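Local atomic coordinates of endonuclease NucS (PDB entry 2VLD), a protein that cleaves the 3' and 5' single-stranded extremities of branched DNA, binds single-stranded DNA and interacts with PCNA. Residues V73-K81 with I90-L100; I141-Y149 with V161-V171. The protein carries 2 engineered substitutions. All coordinates share one frame; numbering follows the deposited sequence.

Contact 1 (V73-K81 with I90-L100)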
loop_
_atom_site.group_PDB
_atom_site.type_symbol
_atom_site.label_atom_id
_atom_site.label_comp_id
_atom_site.label_asym_id
_atom_site.label_seq_id
_atom_site.Cartn_x
_atom_site.Cartn_y
_atom_site.Cartn_z
ATOM N N VAL A 73 -1.522 6.697 4.369
ATOM C CA VAL A 73 -1.785 7.875 5.131
ATOM C C VAL A 73 -3.293 8.082 5.267
ATOM O O VAL A 73 -3.775 8.634 6.255
ATOM C CB VAL A 73 -1.031 9.053 4.478
ATOM C CG1 VAL A 73 -1.991 10.023 3.797
ATOM C CG2 VAL A 73 -0.148 9.708 5.500
ATOM N N ASN A 74 -4.030 7.573 4.278
ATOM C CA ASN A 74 -5.478 7.561 4.243
ATOM C C ASN A 74 -5.823 6.398 3.310
ATOM O O ASN A 74 -5.010 6.057 2.433
ATOM C CB ASN A 74 -5.986 8.874 3.655
ATOM C CG ASN A 74 -6.105 9.973 4.693
ATOM O OD1 ASN A 74 -6.949 9.901 5.594
ATOM N ND2 ASN A 74 -5.255 11.003 4.580
ATOM N N TRP A 75 -7.005 5.802 3.488
ATOM C CA TRP A 75 -7.397 4.613 2.763
ATOM C C TRP A 75 -8.946 4.481 2.719
ATOM O O TRP A 75 -9.665 5.100 3.523
ATOM C CB TRP A 75 -6.780 3.357 3.411
ATOM C CG TRP A 75 -7.494 2.903 4.667
ATOM C CD1 TRP A 75 -8.578 2.035 4.747
ATOM C CD2 TRP A 75 -7.205 3.300 6.004
ATOM N NE1 TRP A 75 -8.962 1.874 6.069
ATOM C CE2 TRP A 75 -8.138 2.642 6.858
ATOM C CE3 TRP A 75 -6.253 4.161 6.575
ATOM C CZ2 TRP A 75 -8.140 2.821 8.258
ATOM C CZ3 TRP A 75 -6.242 4.346 7.988
ATOM C CH2 TRP A 75 -7.185 3.671 8.810
ATOM N N GLN A 76 -9.453 3.657 1.815
ATOM C CA GLN A 76 -10.906 3.429 1.760
ATOM C C GLN A 76 -11.232 2.000 1.321
ATOM O O GLN A 76 -10.641 1.501 0.356
ATOM C CB GLN A 76 -11.569 4.439 0.827
ATOM C CG GLN A 76 -12.989 4.657 1.138
ATOM C CD GLN A 76 -13.281 5.988 1.750
ATOM O OE1 GLN A 76 -13.421 6.979 1.043
ATOM N NE2 GLN A 76 -13.437 6.016 3.071
ATOM N N PRO A 77 -12.174 1.349 2.015
ATOM C CA PRO A 77 -12.413 -0.095 1.876
ATOM C C PRO A 77 -12.972 -0.504 0.514
ATOM O O PRO A 77 -13.439 0.354 -0.230
ATOM C CB PRO A 77 -13.471 -0.386 2.958
ATOM C CG PRO A 77 -14.169 0.911 3.198
ATOM C CD PRO A 77 -13.112 1.979 2.967
ATOM N N PRO A 78 -12.911 -1.813 0.178
ATOM C CA PRO A 78 -13.655 -2.263 -1.010
ATOM C C PRO A 78 -15.111 -1.803 -0.942
ATOM O O PRO A 78 -15.724 -1.841 0.117
ATOM C CB PRO A 78 -13.589 -3.791 -0.912
ATOM C CG PRO A 78 -12.359 -4.065 -0.122
ATOM C CD PRO A 78 -12.187 -2.925 0.833
ATOM N N GLY A 79 -15.625 -1.316 -2.059
ATOM C CA GLY A 79 -17.026 -0.946 -2.150
ATOM C C GLY A 79 -17.257 0.553 -2.160
ATOM O O GLY A 79 -18.410 1.008 -2.128
ATOM N N SER A 80 -16.171 1.314 -2.209
ATOM C CA SER A 80 -16.226 2.766 -2.278
ATOM C C SER A 80 -16.161 3.165 -3.740
ATOM O O SER A 80 -15.473 2.524 -4.524
ATOM C CB SER A 80 -15.038 3.387 -1.528
ATOM O OG SER A 80 -14.827 2.812 -0.255
ATOM N N LYS A 81 -16.860 4.236 -4.098
ATOM C CA LYS A 81 -17.046 4.624 -5.506
ATOM C C LYS A 81 -16.077 5.748 -5.898
ATOM O O LYS A 81 -15.843 6.667 -5.115
ATOM C CB LYS A 81 -18.524 4.986 -5.755
ATOM C CG LYS A 81 -18.866 5.634 -7.104
ATOM C CD LYS A 81 -18.725 4.682 -8.292
ATOM C CE LYS A 81 -18.802 5.449 -9.612
ATOM N NZ LYS A 81 -18.576 4.563 -10.791
ATOM N N ILE A 90 -12.966 9.259 -3.525
ATOM C CA ILE A 90 -13.590 7.996 -3.205
ATOM C C ILE A 90 -14.546 8.243 -2.051
ATOM O O ILE A 90 -14.140 8.711 -0.980
ATOM C CB ILE A 90 -12.535 6.844 -2.996
ATOM C CG1 ILE A 90 -13.217 5.482 -2.880
ATOM C CG2 ILE A 90 -11.685 7.070 -1.806
ATOM C CD1 ILE A 90 -12.557 4.370 -3.762
ATOM N N SER A 91 -15.826 8.005 -2.316
ATOM C CA SER A 91 -16.866 8.186 -1.323
ATOM C C SER A 91 -17.458 6.844 -0.962
ATOM O O SER A 91 -17.828 6.052 -1.834
ATOM C CB SER A 91 -17.989 9.101 -1.832
ATOM O OG SER A 91 -17.472 10.299 -2.366
ATOM N N ILE A 92 -17.529 6.591 0.335
ATOM C CA ILE A 92 -18.335 5.514 0.854
ATOM C C ILE A 92 -19.505 6.201 1.562
ATOM O O ILE A 92 -19.360 6.787 2.626
ATOM C CB ILE A 92 -17.493 4.440 1.703
ATOM C CG1 ILE A 92 -18.324 3.186 2.028
ATOM C CG2 ILE A 92 -16.866 5.025 2.968
ATOM C CD1 ILE A 92 -17.537 1.847 2.148
ATOM N N ARG A 93 -20.656 6.218 0.915
ATOM C CA ARG A 93 -21.870 6.553 1.642
ATOM C C ARG A 93 -22.533 5.262 2.041
ATOM O O ARG A 93 -23.764 5.150 2.026
ATOM C CB ARG A 93 -22.824 7.455 0.857
ATOM C CG ARG A 93 -22.741 7.375 -0.644
ATOM C CD ARG A 93 -23.450 8.585 -1.155
ATOM N NE ARG A 93 -22.821 9.223 -2.302
ATOM C CZ ARG A 93 -22.755 10.543 -2.457
ATOM N NH1 ARG A 93 -23.252 11.351 -1.524
ATOM N NH2 ARG A 93 -22.176 11.062 -3.532
ATOM N N ARG A 94 -21.699 4.280 2.387
ATOM C CA ARG A 94 -22.190 2.985 2.835
ATOM C C ARG A 94 -22.407 2.973 4.355
ATOM O O ARG A 94 -21.912 2.113 5.093
ATOM C CB ARG A 94 -21.318 1.832 2.323
ATOM C CG ARG A 94 -21.476 1.556 0.829
ATOM C CD ARG A 94 -21.388 0.053 0.551
ATOM N NE ARG A 94 -21.476 -0.270 -0.875
ATOM C CZ ARG A 94 -21.130 -1.440 -1.414
ATOM N NH1 ARG A 94 -20.661 -2.429 -0.656
ATOM N NH2 ARG A 94 -21.247 -1.620 -2.726
ATOM N N ARG A 95 -23.145 3.996 4.783
ATOM C CA ARG A 95 -23.860 4.065 6.062
ATOM C C ARG A 95 -23.165 4.688 7.278
ATOM O O ARG A 95 -23.845 5.039 8.264
ATOM C CB ARG A 95 -24.691 2.809 6.385
ATOM C CG ARG A 95 -26.174 3.042 6.102
ATOM C CD ARG A 95 -26.554 4.481 6.474
ATOM N NE ARG A 95 -27.983 4.777 6.420
ATOM C CZ ARG A 95 -28.482 6.005 6.285
ATOM N NH1 ARG A 95 -27.670 7.054 6.164
ATOM N NH2 ARG A 95 -29.793 6.190 6.255
ATOM N N PRO A 96 -21.826 4.757 7.256
ATOM C CA PRO A 96 -21.271 6.060 7.549
ATOM C C PRO A 96 -21.090 6.767 6.204
ATOM O O PRO A 96 -21.167 6.116 5.157
ATOM C CB PRO A 96 -19.917 5.736 8.198
ATOM C CG PRO A 96 -19.802 4.214 8.199
ATOM C CD PRO A 96 -20.779 3.729 7.178
ATOM N N TYR A 97 -20.900 8.081 6.224
ATOM C CA TYR A 97 -20.505 8.816 5.033
ATOM C C TYR A 97 -19.028 9.117 5.154
ATOM O O TYR A 97 -18.569 9.560 6.201
ATOM C CB TYR A 97 -21.299 10.119 4.882
ATOM C CG TYR A 97 -20.724 11.067 3.846
ATOM C CD1 TYR A 97 -20.979 10.883 2.487
ATOM C CD2 TYR A 97 -19.913 12.145 4.225
ATOM C CE1 TYR A 97 -20.449 11.752 1.521
ATOM C CE2 TYR A 97 -19.363 13.016 3.267
ATOM C CZ TYR A 97 -19.635 12.815 1.920
ATOM O OH TYR A 97 -19.111 13.673 0.969
ATOM N N GLU A 98 -18.283 8.878 4.083
ATOM C CA GLU A 98 -16.857 9.148 4.076
ATOM C C GLU A 98 -16.388 9.647 2.728
ATOM O O GLU A 98 -16.717 9.060 1.698
ATOM C CB GLU A 98 -16.076 7.893 4.438
ATOM C CG GLU A 98 -16.196 7.466 5.891
ATOM C CD GLU A 98 -15.297 6.293 6.208
ATOM O OE1 GLU A 98 -14.064 6.488 6.255
ATOM O OE2 GLU A 98 -15.826 5.177 6.402
ATOM N N ARG A 99 -15.595 10.718 2.744
ATOM C CA ARG A 99 -15.066 11.295 1.518
ATOM C C ARG A 99 -13.561 11.447 1.572
ATOM O O ARG A 99 -13.038 12.173 2.409
ATOM C CB ARG A 99 -15.702 12.664 1.232
ATOM C CG ARG A 99 -15.802 12.987 -0.254
ATOM C CD ARG A 99 -16.398 14.366 -0.504
ATOM N NE ARG A 99 -15.332 15.336 -0.715
ATOM C CZ ARG A 99 -15.060 15.908 -1.881
ATOM N NH1 ARG A 99 -15.793 15.639 -2.948
ATOM N NH2 ARG A 99 -14.059 16.763 -1.976
ATOM N N LEU A 100 -12.869 10.773 0.666
ATOM C CA LEU A 100 -11.454 10.962 0.542
ATOM C C LEU A 100 -11.137 11.565 -0.814
ATOM O O LEU A 100 -11.425 10.971 -1.844
ATOM C CB LEU A 100 -10.709 9.636 0.751
ATOM C CG LEU A 100 -9.180 9.689 0.828
ATOM C CD1 LEU A 100 -8.768 10.606 1.937
ATOM C CD2 LEU A 100 -8.619 8.308 1.055
#

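Contact 2 (I141-Y149 with V161-V171)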
loop_
_atom_site.group_PDB
_atom_site.type_symbol
_atom_site.label_atom_id
_atom_site.label_comp_id
_atom_site.label_asym_id
_atom_site.label_seq_id
_atom_site.Cartn_x
_atom_site.Cartn_y
_atom_site.Cartn_z
ATOM N N ILE A 141 13.411 -41.846 4.448
ATOM C CA ILE A 141 14.537 -40.973 4.241
ATOM C C ILE A 141 15.814 -41.812 4.211
ATOM O O ILE A 141 16.575 -41.779 3.248
ATOM C CB ILE A 141 14.632 -39.906 5.366
ATOM C CG1 ILE A 141 13.320 -39.105 5.506
ATOM C CG2 ILE A 141 15.875 -39.009 5.185
ATOM C CD1 ILE A 141 12.809 -38.438 4.254
ATOM N N GLU A 142 16.025 -42.579 5.273
ATOM C CA GLU A 142 17.281 -43.270 5.504
ATOM C C GLU A 142 17.173 -44.252 6.636
ATOM O O GLU A 142 16.350 -44.103 7.535
ATOM C CB GLU A 142 18.351 -42.276 5.916
ATOM C CG GLU A 142 19.503 -42.195 4.990
ATOM C CD GLU A 142 20.601 -41.329 5.546
ATOM O OE1 GLU A 142 21.108 -40.505 4.767
ATOM O OE2 GLU A 142 20.953 -41.451 6.743
ATOM N N GLU A 143 18.054 -45.239 6.597
ATOM C CA GLU A 143 18.236 -46.169 7.688
ATOM C C GLU A 143 18.820 -45.414 8.893
ATOM O O GLU A 143 19.886 -44.792 8.797
ATOM C CB GLU A 143 19.146 -47.313 7.207
ATOM C CG GLU A 143 19.839 -48.121 8.282
ATOM C CD GLU A 143 18.873 -48.888 9.146
ATOM O OE1 GLU A 143 17.799 -49.297 8.637
ATOM O OE2 GLU A 143 19.200 -49.080 10.338
ATOM N N GLY A 144 18.101 -45.443 10.012
ATOM C CA GLY A 144 18.579 -44.822 11.241
ATOM C C GLY A 144 18.623 -43.303 11.210
ATOM O O GLY A 144 19.520 -42.680 11.799
ATOM N N PHE A 145 17.661 -42.707 10.508
ATOM C CA PHE A 145 17.454 -41.275 10.565
ATOM C C PHE A 145 16.456 -40.998 11.679
ATOM O O PHE A 145 15.424 -41.652 11.766
ATOM C CB PHE A 145 16.936 -40.771 9.224
ATOM C CG PHE A 145 16.315 -39.406 9.278
ATOM C CD1 PHE A 145 17.091 -38.279 9.552
ATOM C CD2 PHE A 145 14.956 -39.241 9.034
ATOM C CE1 PHE A 145 16.522 -37.014 9.600
ATOM C CE2 PHE A 145 14.380 -37.977 9.074
ATOM C CZ PHE A 145 15.166 -36.863 9.356
ATOM N N LYS A 146 16.782 -40.050 12.548
ATOM C CA LYS A 146 15.879 -39.665 13.627
ATOM C C LYS A 146 15.328 -38.254 13.377
ATOM O O LYS A 146 16.052 -37.258 13.516
ATOM C CB LYS A 146 16.590 -39.750 14.989
ATOM C CG LYS A 146 17.126 -41.147 15.356
ATOM C CD LYS A 146 16.076 -42.039 16.027
ATOM C CE LYS A 146 16.468 -43.509 15.997
ATOM N NZ LYS A 146 16.134 -44.152 14.694
ATOM N N PRO A 147 14.051 -38.162 12.977
ATOM C CA PRO A 147 13.480 -36.820 12.846
ATOM C C PRO A 147 13.122 -36.272 14.225
ATOM O O PRO A 147 12.593 -36.995 15.054
ATOM C CB PRO A 147 12.242 -37.045 11.972
ATOM C CG PRO A 147 11.882 -38.508 12.158
ATOM C CD PRO A 147 13.101 -39.236 12.623
ATOM N N ILE A 148 13.434 -35.010 14.475
ATOM C CA ILE A 148 13.278 -34.454 15.808
ATOM C C ILE A 148 12.308 -33.285 15.849
ATOM O O ILE A 148 11.379 -33.270 16.660
ATOM C CB ILE A 148 14.649 -34.034 16.409
ATOM C CG1 ILE A 148 15.640 -35.207 16.353
ATOM C CG2 ILE A 148 14.483 -33.558 17.839
ATOM C CD1 ILE A 148 17.019 -34.893 16.906
ATOM N N TYR A 149 12.523 -32.311 14.968
ATOM C CA TYR A 149 11.789 -31.048 15.019
ATOM C C TYR A 149 10.970 -30.829 13.767
ATOM O O TYR A 149 11.354 -31.275 12.704
ATOM C CB TYR A 149 12.753 -29.871 15.176
ATOM C CG TYR A 149 13.728 -29.971 16.315
ATOM C CD1 TYR A 149 15.047 -30.340 16.086
ATOM C CD2 TYR A 149 13.343 -29.671 17.620
ATOM C CE1 TYR A 149 15.969 -30.415 17.129
ATOM C CE2 TYR A 149 14.247 -29.747 18.669
ATOM C CZ TYR A 149 15.557 -30.125 18.413
ATOM O OH TYR A 149 16.453 -30.218 19.439
ATOM N N VAL A 161 11.465 -30.230 8.435
ATOM C CA VAL A 161 11.847 -31.219 9.434
ATOM C C VAL A 161 13.371 -31.128 9.677
ATOM O O VAL A 161 14.154 -30.942 8.741
ATOM C CB VAL A 161 11.491 -32.629 8.974
ATOM C CG1 VAL A 161 12.078 -33.677 9.927
ATOM C CG2 VAL A 161 9.982 -32.789 8.872
HETATM N N MSE A 162 13.777 -31.231 10.938
HETATM C CA MSE A 162 15.187 -31.321 11.288
HETATM C C MSE A 162 15.373 -32.548 12.153
HETATM O O MSE A 162 14.526 -32.860 13.004
HETATM C CB MSE A 162 15.672 -30.069 12.012
HETATM C CG MSE A 162 17.158 -30.057 12.281
HETATM SE SE MSE A 162 17.753 -28.309 12.953
HETATM C CE MSE A 162 18.318 -28.777 14.757
ATOM N N GLY A 163 16.469 -33.253 11.903
ATOM C CA GLY A 163 16.794 -34.445 12.649
ATOM C C GLY A 163 18.276 -34.710 12.710
ATOM O O GLY A 163 19.103 -33.831 12.457
ATOM N N VAL A 164 18.599 -35.951 13.045
ATOM C CA VAL A 164 19.968 -36.384 13.188
ATOM C C VAL A 164 20.057 -37.743 12.499
ATOM O O VAL A 164 19.117 -38.548 12.589
ATOM C CB VAL A 164 20.354 -36.404 14.691
ATOM C CG1 VAL A 164 20.260 -37.810 15.302
ATOM C CG2 VAL A 164 21.732 -35.801 14.897
ATOM N N ASP A 165 21.145 -37.987 11.772
ATOM C CA ASP A 165 21.314 -39.276 11.081
ATOM C C ASP A 165 22.055 -40.319 11.928
ATOM O O ASP A 165 22.409 -40.052 13.075
ATOM C CB ASP A 165 21.991 -39.094 9.709
ATOM C CG ASP A 165 23.452 -38.665 9.813
ATOM O OD1 ASP A 165 23.989 -38.598 10.936
ATOM O OD2 ASP A 165 24.074 -38.392 8.762
ATOM N N LYS A 166 22.271 -41.498 11.336
ATOM C CA LYS A 166 23.072 -42.595 11.902
ATOM C C LYS A 166 24.343 -42.135 12.644
ATOM O O LYS A 166 24.585 -42.539 13.788
ATOM C CB LYS A 166 23.456 -43.557 10.765
ATOM C CG LYS A 166 24.065 -44.875 11.208
ATOM C CD LYS A 166 24.665 -45.667 10.040
ATOM C CE LYS A 166 25.441 -46.885 10.584
ATOM N NZ LYS A 166 25.628 -47.946 9.555
ATOM N N ASP A 167 25.135 -41.284 11.982
ATOM C CA ASP A 167 26.444 -40.837 12.479
ATOM C C ASP A 167 26.375 -39.617 13.404
ATOM O O ASP A 167 27.411 -39.063 13.787
ATOM C CB ASP A 167 27.388 -40.529 11.301
ATOM C CG ASP A 167 27.395 -41.625 10.233
ATOM O OD1 ASP A 167 27.102 -42.804 10.551
ATOM O OD2 ASP A 167 27.706 -41.297 9.066
ATOM N N GLY A 168 25.157 -39.202 13.753
ATOM C CA GLY A 168 24.941 -38.054 14.635
ATOM C C GLY A 168 25.024 -36.698 13.954
ATOM O O GLY A 168 25.007 -35.666 14.628
ATOM N N ASN A 169 25.127 -36.698 12.625
ATOM C CA ASN A 169 25.095 -35.465 11.828
ATOM C C ASN A 169 23.707 -34.841 11.838
ATOM O O ASN A 169 22.697 -35.548 11.839
ATOM C CB ASN A 169 25.470 -35.741 10.363
ATOM C CG ASN A 169 26.881 -36.261 10.198
ATOM O OD1 ASN A 169 27.838 -35.666 10.705
ATOM N ND2 ASN A 169 27.023 -37.365 9.462
ATOM N N ILE A 170 23.657 -33.517 11.816
ATOM C CA ILE A 170 22.381 -32.823 11.697
ATOM C C ILE A 170 21.874 -32.920 10.265
ATOM O O ILE A 170 22.605 -32.642 9.315
ATOM C CB ILE A 170 22.475 -31.361 12.186
ATOM C CG1 ILE A 170 22.440 -31.347 13.713
ATOM C CG2 ILE A 170 21.342 -30.519 11.618
ATOM C CD1 ILE A 170 22.843 -30.054 14.326
ATOM N N VAL A 171 20.626 -33.355 10.125
ATOM C CA VAL A 171 20.002 -33.481 8.826
ATOM C C VAL A 171 18.855 -32.500 8.727
ATOM O O VAL A 171 17.912 -32.534 9.527
ATOM C CB VAL A 171 19.484 -34.909 8.575
ATOM C CG1 VAL A 171 18.586 -34.959 7.333
ATOM C CG2 VAL A 171 20.646 -35.881 8.443
#

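Contact 1 (V73-K81 with I90-L100)
Gln-76 lays its side chain across the hairpin formed by strands 87-92 and 98-104. CG lies anti to the backbone N (chi1 -156°) and a bend at chi2 brings the amide against Ile-92, whose CG2 is 3.6 Å from NE2. The same NE2 stands 3.3 Å from Glu-98 OE1, with the amide and carboxylate planes almost perpendicular, 86° apart; this carboxylate oxygen is in a hydrogen bond with Tyr-39 OH. On the aliphatic side, Gln-76 CB packs 3.7 Å from Ile-90 CG2 as the two side chains run past each other in opposite directions. Two residues before Gln-76, Asn-74 CB rests against both methyls of Leu-100, CD1 being 3.7 Å away, and the leucine reaches on to Phe-62 and Val-37. Beyond Gln-76 the chain leaves its strand through a type II turn from Pro-77 to Ser-80. Pro-77 CG meets Ile-92 CD1 at 3.6 Å, and Ser-80 OG closes the turn with a 2.8 Å hydrogen bond to Pro-77 O. Gly-79 turns its carbonyl O over one face of the Arg-94 guanidinium, near the rim. The turn delivers Lys-81 to Ser-91, where two backbone hydrogen bonds, Lys-81 N to Ser-91 O and Ser-91 N to Lys-81 O, both 3.1 Å, make an antiparallel hydrogen-bonded pair. On the far side of strand 74-76, Trp-75 forms a cation-pi contact with Arg-70 of the second subunit. Strand 74-76 thus lies over the hairpin through side chains, its axis 58° from that of 90-92, whereas backbone pairing starts only after the turn. Gln-76 OE1 lies 2.8 Å from Ile-90 O, two acceptors with no hydrogen between them as modelled, which leaves the placing of O and N in this buried amide uncertain at this resolution.

Contact 2 (I141-Y149 with V161-V171)
A classic beta bulge interrupts the antiparallel hairpin of strands 146-154 and 157-164: Ile-148 and Tyr-149 both face Met-162, a selenomethionine. Its carbonyl O accepts two hydrogen bonds, from Ile-148 N at 2.8 Å and Tyr-149 N at 2.9 Å, both in the carbonyl plane, while Met-162 N returns one to Tyr-149 O. Before the bulge, Lys-146 and Val-164 form a hydrogen-bonded pair, with Lys-146 N 2.8 Å from Val-164 O. Tyr-149 and Met-162 point the same way, Met-162 CE 3.7 Å from Tyr-149 CE1, and Ile-148 CG2 sits 3.5 Å above the centre of the tyrosine ring. Phe-145, which touches Ile-134 of helix 127-136, has CG anti to the backbone N (chi1 163°) and brings CE1 to 3.7 Å from Val-171 CG1; Val-161 CG1 lies 3.9 Å from Pro-147 CB. Gly-168 N to Asp-165 O closes the type I turn, and past it Asn-169 ND2 donates to the syn lone pair of Asp-165 OD2; Arg-204 bridges this carboxylate and Glu-142, probably offsetting their like charges. A bulged hairpin forms the edge of the mixed sheet, with a helix packed on one face, in a nuclease domain of the PD-(D/E)XK type.

Contacts 1 and 2 follow one another in the chain, the first complete before the second begins, and share no strand or sheet. Their centres are 56 Å apart, on opposite sides of the chain's centre, and their nearest atoms remain about 36 Å from each other. Contact 1 belongs to the antiparallel sheet of the N-terminal PH-like domain, the region holding the single-stranded DNA binding site; contact 2 belongs to the mixed sheet of the C-terminal domain, which carries the nuclease active site. This separation fits two independent domains joined by a small linker. The second subunit of the homodimer reaches contact 1, whereas neither segment of contact 2 touches it.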